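Local coordinates for protein chitin binding domain (Burkholderia pseudomallei, PDB 3UAM) that probably binds chitin or a related polysaccharide and may cleave it oxidatively as a lytic polysaccharide monooxygenase, at residues A[129-134]-A[194-199]. Numbering follows the deposited sequence.
With GOL (glycerol), chain I.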
loop_
_atom_site.group_PDB
_atom_site.type_symbol
_atom_site.label_atom_id
_atom_site.label_comp_id
_atom_site.label_asym_id
_atom_site.label_seq_id
_atom_site.Cartn_x
_atom_site.Cartn_y
_atom_site.Cartn_z
ATOM N N TRP A 129 -2.170 6.118 -6.513
ATOM C CA TRP A 129 -2.439 4.993 -5.658
ATOM C C TRP A 129 -2.457 3.796 -6.561
ATOM O O TRP A 129 -2.996 3.857 -7.665
ATOM C CB TRP A 129 -3.815 5.097 -5.034
ATOM C CG TRP A 129 -4.032 6.237 -4.100
ATOM C CD1 TRP A 129 -4.011 6.219 -2.708
ATOM C CD2 TRP A 129 -4.364 7.605 -4.459
ATOM N NE1 TRP A 129 -4.313 7.461 -2.199
ATOM C CE2 TRP A 129 -4.534 8.335 -3.194
ATOM C CE3 TRP A 129 -4.567 8.273 -5.657
ATOM C CZ2 TRP A 129 -4.867 9.678 -3.164
ATOM C CZ3 TRP A 129 -4.901 9.631 -5.615
ATOM C CH2 TRP A 129 -5.042 10.314 -4.381
ATOM N N THR A 130 -1.871 2.704 -6.099
ATOM C CA THR A 130 -1.746 1.489 -6.876
ATOM C C THR A 130 -2.202 0.322 -5.998
ATOM O O THR A 130 -1.972 0.340 -4.772
ATOM C CB THR A 130 -0.289 1.235 -7.290
ATOM O OG1 THR A 130 0.164 2.284 -8.165
ATOM C CG2 THR A 130 -0.224 -0.053 -8.070
ATOM N N TYR A 131 -2.873 -0.648 -6.617
ATOM C CA TYR A 131 -3.340 -1.838 -5.931
ATOM C C TYR A 131 -2.772 -3.071 -6.627
ATOM O O TYR A 131 -2.994 -3.279 -7.793
ATOM C CB TYR A 131 -4.857 -1.869 -5.880
ATOM C CG TYR A 131 -5.413 -0.659 -5.162
ATOM C CD1 TYR A 131 -5.579 -0.680 -3.784
ATOM C CD2 TYR A 131 -5.732 0.508 -5.847
ATOM C CE1 TYR A 131 -6.067 0.414 -3.106
ATOM C CE2 TYR A 131 -6.233 1.606 -5.170
ATOM C CZ TYR A 131 -6.390 1.553 -3.787
ATOM O OH TYR A 131 -6.860 2.623 -3.051
ATOM N N TRP A 132 -2.049 -3.874 -5.866
ATOM C CA TRP A 132 -1.369 -5.075 -6.342
ATOM C C TRP A 132 -1.985 -6.298 -5.705
ATOM O O TRP A 132 -2.373 -6.267 -4.525
ATOM C CB TRP A 132 0.128 -5.027 -5.956
ATOM C CG TRP A 132 0.863 -3.779 -6.398
ATOM C CD1 TRP A 132 1.041 -2.590 -5.687
ATOM C CD2 TRP A 132 1.540 -3.559 -7.691
ATOM N NE1 TRP A 132 1.786 -1.687 -6.440
ATOM C CE2 TRP A 132 2.094 -2.211 -7.648
ATOM C CE3 TRP A 132 1.726 -4.322 -8.827
ATOM C CZ2 TRP A 132 2.778 -1.664 -8.726
ATOM C CZ3 TRP A 132 2.419 -3.765 -9.903
ATOM C CH2 TRP A 132 2.954 -2.468 -9.841
ATOM N N ILE A 133 -2.034 -7.397 -6.453
ATOM C CA ILE A 133 -2.723 -8.596 -6.014
ATOM C C ILE A 133 -1.773 -9.793 -6.194
ATOM O O ILE A 133 -1.021 -9.882 -7.192
ATOM C CB ILE A 133 -4.044 -8.819 -6.792
ATOM C CG1 ILE A 133 -4.842 -9.986 -6.212
ATOM C CG2 ILE A 133 -3.769 -9.080 -8.267
ATOM C CD1 ILE A 133 -5.465 -9.743 -4.866
ATOM N N THR A 134 -1.823 -10.693 -5.214
ATOM C CA THR A 134 -1.039 -11.905 -5.233
ATOM C C THR A 134 -1.510 -12.795 -6.373
ATOM O O THR A 134 -2.676 -12.783 -6.772
ATOM C CB THR A 134 -1.105 -12.664 -3.886
ATOM O OG1 THR A 134 -2.469 -12.728 -3.416
ATOM C CG2 THR A 134 -0.247 -11.983 -2.825
ATOM N N LEU A 194 -3.913 -8.141 -0.974
ATOM C CA LEU A 194 -4.071 -6.929 -1.754
ATOM C C LEU A 194 -3.177 -5.880 -1.133
ATOM O O LEU A 194 -3.389 -5.475 0.028
ATOM C CB LEU A 194 -5.525 -6.467 -1.718
ATOM C CG LEU A 194 -5.906 -5.218 -2.544
ATOM C CD1 LEU A 194 -5.779 -5.470 -4.021
ATOM C CD2 LEU A 194 -7.331 -4.780 -2.207
ATOM N N LEU A 195 -2.149 -5.473 -1.862
ATOM C CA LEU A 195 -1.230 -4.463 -1.388
ATOM C C LEU A 195 -1.660 -3.120 -1.957
ATOM O O LEU A 195 -1.657 -2.913 -3.178
ATOM C CB LEU A 195 0.196 -4.788 -1.823
ATOM C CG LEU A 195 1.247 -3.704 -1.555
ATOM C CD1 LEU A 195 1.363 -3.487 -0.051
ATOM C CD2 LEU A 195 2.572 -4.102 -2.199
ATOM N N ALA A 196 -2.038 -2.215 -1.069
ATOM C CA ALA A 196 -2.452 -0.871 -1.467
ATOM C C ALA A 196 -1.292 0.069 -1.171
ATOM O O ALA A 196 -0.778 0.065 -0.023
ATOM C CB ALA A 196 -3.706 -0.465 -0.691
ATOM N N VAL A 197 -0.887 0.868 -2.172
ATOM C CA VAL A 197 0.294 1.730 -2.075
ATOM C C VAL A 197 -0.017 3.164 -2.510
ATOM O O VAL A 197 -0.530 3.386 -3.610
ATOM C CB VAL A 197 1.463 1.201 -2.932
ATOM C CG1 VAL A 197 2.746 2.012 -2.687
ATOM C CG2 VAL A 197 1.699 -0.286 -2.659
ATOM N N TRP A 198 0.350 4.120 -1.666
ATOM C CA TRP A 198 0.119 5.546 -1.879
ATOM C C TRP A 198 1.426 6.263 -2.138
ATOM O O TRP A 198 2.212 6.403 -1.221
ATOM C CB TRP A 198 -0.557 6.087 -0.633
ATOM C CG TRP A 198 -0.745 7.587 -0.579
ATOM C CD1 TRP A 198 -1.127 8.433 -1.600
ATOM C CD2 TRP A 198 -0.601 8.440 0.585
ATOM N NE1 TRP A 198 -1.209 9.720 -1.163
ATOM C CE2 TRP A 198 -0.925 9.791 0.145
ATOM C CE3 TRP A 198 -0.311 8.223 1.920
ATOM C CZ2 TRP A 198 -0.873 10.863 0.990
ATOM C CZ3 TRP A 198 -0.273 9.319 2.771
ATOM C CH2 TRP A 198 -0.555 10.614 2.307
ATOM N N ASP A 199 1.651 6.724 -3.380
ATOM C CA ASP A 199 2.925 7.341 -3.830
ATOM C C ASP A 199 2.896 8.864 -3.657
ATOM O O ASP A 199 1.993 9.555 -4.183
ATOM C CB ASP A 199 3.188 7.123 -5.323
ATOM C CG ASP A 199 3.656 5.727 -5.684
ATOM O OD1 ASP A 199 3.662 4.802 -4.833
ATOM O OD2 ASP A 199 4.024 5.577 -6.873
HETATM C C1 GOL I . 4.937 1.897 -5.413
HETATM O O1 GOL I . 5.195 3.181 -4.931
HETATM C C2 GOL I . 3.837 1.877 -6.415
HETATM O O2 GOL I . 3.501 0.485 -6.338
HETATM C C3 GOL I . 4.271 2.253 -7.828
HETATM O O3 GOL I . 4.766 3.575 -7.976
HETATM O O HOH W 1 1.236 3.807 -5.582
#
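Thr130 and Val197 exchange two backbone hydrogen bonds, each 2.9 Å from N to O, and Trp132 and Leu195 repeat the exchange two residues on. The non-hydrogen-bonded pair Tyr131–Ala196 lies between these rungs, with Trp129–Trp198 and Ile133–Leu194 beyond them at either end, the classic alternation of antiparallel strands, here running at 163° to each other. CA-H...O contacts, such as Trp129 CA to Val197 O at 3.2 Å, add to the ladder.

Alternation also sorts the side chains. On the face of Trp129, Tyr131, Ala196 and Trp198, the two indoles lie side by side and point the same way. Their five-membered rings are nearly parallel, with planes at 14°, but slid apart so that overlap is slight; Trp198 CD1 sits over the Trp129 face near its rim, 3.4 Å from Trp129 NE1. Both indole nitrogens bond beyond the pair, Trp129 NE1 to Tyr120 OH and Trp198 NE1 to Thr126 OG1. Alongside, Tyr131 CE1 approaches Ala196 CB to 3.5 Å, while its hydroxyl reaches His181 and Trp118. Leu194 CD1 fills in against Tyr131 CB and Ile133 CD1.

On the other face, Trp132 CG stands anti to its carbonyl carbon (chi1 -54°), and the indole edge meets Val197 CG2, 3.9 Å from CD1. Thr130 CG2 lies over one face of that ring, toward its rim near NE1. Trp132 NE1 donates to glycerol O2 (2.8 Å), and a water held by Thr130 OG1 donates to Val197 O (2.7 Å) and, weakly, to Asp199 OD1, bridging the strands; the Asp199 carboxylate also pairs with Arg128.

The aromatic-rich face packs on strand 113-121 of the three-stranded sheet, so this strand pair forms part of the core between two sheets, consistent with the immunoglobulin-like beta-sandwich of AA10 lytic polysaccharide monooxygenases.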